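PDB 5B5Z: PtLCIB4 H88A mutant, which binds zinc and belongs to the LCIB family of beta-carbonic anhydrases, whose members probably interconvert carbon dioxide and bicarbonate. Local coordinates for residues Tyr112-Gly117 with Gly242-Asn247. Residues are numbered along the deposited sequence; the frame is centred on the assembly and turned at random.
Sequences YGSHVG and GGIQIN. With ZN (zinc ion), chain C.
Y112-G117 and G242-N247 run parallel as neighbouring strands, in register from Y112 beside G242 to G117 beside N247; their axes come within 4.4 Å at 27°. Five backbone hydrogen bonds join them; the one from S114 N to G243 O is weak, whereas that from Q245 N to S114 O is nearly straight.

On one face of the sheet, Y112 folds its ring back over 242-247 because CG sits between the backbone N and carbonyl carbon (chi1 73°). The CA of G242 then packs on the ring face in a CH-pi contact, 3.7 Å from the ring centroid; the bare CA of glycine lets the ring lie this close to the backbone. Further along this face, V116 CG1 touches both I244 CG2 and I246 CG1, branched apolar groups suited to the interior. I244 also meets helix 205-228, and I244 and I246 reach the neighbouring antiparallel strand 255-264. S114 OG lies 3.6 Å from I244 CG1 but hydrogen-bonds P210 O.

The other face carries the metal. H115 NE2 binds zinc at 2.1 Å, while ND1 donates to N247 OD1 at 2.7 Å, in the ring plane and almost straight in line with the amide C=O. Together these bonds fix the imidazole's rotation; N247 itself is held through ND2 by D254. The long amide suits Q245: OE1 takes a water shared with G113 O while NE2 bonds T64 O.

C59 and C139 join H115 in the two-cysteine, one-histidine zinc set characteristic of beta-carbonic anhydrases, with a water as fourth ligand and N247 as the second-shell residue that orients H115.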
ATOM      1  N   TYR A 112      -1.946  -3.365 -12.067  1.00 12.63           N
ATOM      2  CA  TYR A 112      -0.554  -3.316 -11.614  1.00 10.98           C
ATOM      3  C   TYR A 112       0.314  -2.610 -12.627  1.00 11.86           C
ATOM      4  O   TYR A 112      -0.031  -2.520 -13.792  1.00 12.13           O
ATOM      5  CB  TYR A 112       0.004  -4.727 -11.353  1.00 11.66           C
ATOM      6  CG  TYR A 112       0.311  -5.569 -12.580  1.00 11.24           C
ATOM      7  CD1 TYR A 112      -0.657  -6.386 -13.157  1.00 14.00           C
ATOM      8  CD2 TYR A 112       1.586  -5.586 -13.112  1.00 15.04           C
ATOM      9  CE1 TYR A 112      -0.363  -7.172 -14.280  1.00 13.77           C
ATOM     10  CE2 TYR A 112       1.894  -6.363 -14.235  1.00 13.68           C
ATOM     11  CZ  TYR A 112       0.914  -7.144 -14.811  1.00 12.54           C
ATOM     12  OH  TYR A 112       1.225  -7.926 -15.922  1.00 17.22           O
ATOM     13  N   GLY A 113       1.457  -2.138 -12.166  1.00 11.68           N
ATOM     14  CA  GLY A 113       2.382  -1.531 -13.091  1.00 13.08           C
ATOM     15  C   GLY A 113       3.561  -0.899 -12.425  1.00 12.81           C
ATOM     16  O   GLY A 113       3.578  -0.623 -11.226  1.00 11.82           O
ATOM     17  N   SER A 114       4.562  -0.641 -13.255  1.00 11.67           N
ATOM     18  CA  SER A 114       5.642   0.229 -12.874  1.00 12.92           C
ATOM     19  C   SER A 114       5.184   1.667 -13.030  1.00 11.54           C
ATOM     20  O   SER A 114       4.090   1.933 -13.500  1.00 10.78           O
ATOM     21  CB  SER A 114       6.851  -0.024 -13.768  1.00 13.28           C
ATOM     22  OG  SER A 114       6.499   0.253 -15.121  1.00 12.45           O
ATOM     23  N   HIS A 115       6.020   2.610 -12.642  1.00 12.09           N
ATOM     24  CA  HIS A 115       5.695   4.002 -12.963  1.00 12.26           C
ATOM     25  C   HIS A 115       6.957   4.813 -13.239  1.00 13.10           C
ATOM     26  O   HIS A 115       8.072   4.380 -12.940  1.00 12.23           O
ATOM     27  CB  HIS A 115       4.852   4.663 -11.851  1.00 12.75           C
ATOM     28  CG  HIS A 115       5.623   5.036 -10.625  1.00 11.86           C
ATOM     29  ND1 HIS A 115       5.715   6.332 -10.162  1.00 12.72           N
ATOM     30  CD2 HIS A 115       6.326   4.276  -9.754  1.00 12.45           C
ATOM     31  CE1 HIS A 115       6.459   6.352  -9.068  1.00 14.28           C
ATOM     32  NE2 HIS A 115       6.827   5.117  -8.785  1.00 18.34           N
ATOM     33  N   VAL A 116       6.764   5.989 -13.815  1.00 12.23           N
ATOM     34  CA  VAL A 116       7.885   6.851 -14.172  1.00 13.95           C
ATOM     35  C   VAL A 116       7.393   8.288 -14.257  1.00 14.26           C
ATOM     36  O   VAL A 116       6.288   8.533 -14.740  1.00 15.46           O
ATOM     37  CB  VAL A 116       8.527   6.411 -15.506  1.00 13.94           C
ATOM     38  CG1 VAL A 116       7.514   6.450 -16.648  1.00 15.44           C
ATOM     39  CG2 VAL A 116       9.745   7.265 -15.808  1.00 16.44           C
ATOM     40  N   GLY A 117       8.199   9.218 -13.761  1.00 15.17           N
ATOM     41  CA  GLY A 117       7.892  10.633 -13.870  1.00 14.30           C
ATOM     42  C   GLY A 117       8.383  11.210 -15.183  1.00 13.91           C
ATOM     43  O   GLY A 117       9.383  10.759 -15.735  1.00 17.37           O
ATOM     44  N   GLY A 242      -2.271  -4.530 -16.708  1.00 13.90           N
ATOM     45  CA  GLY A 242      -0.890  -4.273 -16.328  1.00 11.37           C
ATOM     46  C   GLY A 242      -0.228  -3.342 -17.304  1.00 12.55           C
ATOM     47  O   GLY A 242      -0.542  -3.334 -18.490  1.00 14.50           O
ATOM     48  N   GLY A 243       0.667  -2.513 -16.807  1.00 11.02           N
ATOM     49  CA  GLY A 243       1.389  -1.628 -17.706  1.00 12.19           C
ATOM     50  C   GLY A 243       2.305  -0.660 -16.996  1.00 13.67           C
ATOM     51  O   GLY A 243       2.883  -0.968 -15.947  1.00 12.90           O
ATOM     52  N   ILE A 244       2.415   0.529 -17.573  1.00 13.60           N
ATOM     53  CA  ILE A 244       3.322   1.563 -17.096  1.00 12.11           C
ATOM     54  C   ILE A 244       2.562   2.844 -16.813  1.00 12.04           C
ATOM     55  O   ILE A 244       1.933   3.418 -17.696  1.00 12.80           O
ATOM     56  CB  ILE A 244       4.445   1.860 -18.131  1.00 12.18           C
ATOM     57  CG1 ILE A 244       5.205   0.563 -18.440  1.00 14.31           C
ATOM     58  CG2 ILE A 244       5.356   2.975 -17.597  1.00 14.60           C
ATOM     59  CD1 ILE A 244       6.125   0.670 -19.612  1.00 21.49           C
ATOM     60  N   GLN A 245       2.610   3.265 -15.552  1.00 12.81           N
ATOM     61  CA  GLN A 245       1.984   4.474 -15.090  1.00 13.52           C
ATOM     62  C   GLN A 245       2.921   5.658 -15.351  1.00 14.14           C
ATOM     63  O   GLN A 245       4.092   5.628 -14.962  1.00 16.64           O
ATOM     64  CB  GLN A 245       1.658   4.292 -13.600  1.00 15.80           C
ATOM     65  CG  GLN A 245       1.074   5.448 -12.883  1.00 19.65           C
ATOM     66  CD  GLN A 245       0.683   5.054 -11.469  1.00 21.92           C
ATOM     67  OE1 GLN A 245       1.212   4.073 -10.898  1.00 18.84           O
ATOM     68  NE2 GLN A 245      -0.238   5.807 -10.894  1.00 20.40           N
ATOM     69  N   ILE A 246       2.421   6.691 -16.018  1.00 14.33           N
ATOM     70  CA  ILE A 246       3.253   7.851 -16.325  1.00 14.25           C
ATOM     71  C   ILE A 246       2.778   9.062 -15.529  1.00 15.34           C
ATOM     72  O   ILE A 246       1.669   9.547 -15.716  1.00 17.72           O
ATOM     73  CB  ILE A 246       3.256   8.152 -17.836  1.00 16.16           C
ATOM     74  CG1 ILE A 246       3.827   6.948 -18.590  1.00 15.06           C
ATOM     75  CG2 ILE A 246       4.059   9.417 -18.131  1.00 18.48           C
ATOM     76  CD1 ILE A 246       3.818   7.117 -20.118  1.00 16.92           C
ATOM     77  N   ASN A 247       3.614   9.506 -14.601  1.00 18.63           N
ATOM     78  CA  ASN A 247       3.255  10.596 -13.706  1.00 17.30           C
ATOM     79  C   ASN A 247       3.744  11.929 -14.257  1.00 17.74           C
ATOM     80  O   ASN A 247       4.945  12.147 -14.422  1.00 20.94           O
ATOM     81  CB  ASN A 247       3.827  10.338 -12.315  1.00 17.67           C
ATOM     82  CG  ASN A 247       3.380   9.008 -11.754  1.00 18.28           C
ATOM     83  OD1 ASN A 247       4.194   8.157 -11.413  1.00 23.57           O
ATOM     84  ND2 ASN A 247       2.086   8.807 -11.711  1.00 18.82           N
TER
HETATM   85 ZN    ZN C 500       8.074   4.416  -7.275  1.00 11.81          ZN
HETATM   86  O   HOH W   1       3.360   1.900  -9.903  1.00 13.40           O
HETATM   87  O   HOH W   2       8.770   6.065  -6.583  1.00 16.17           O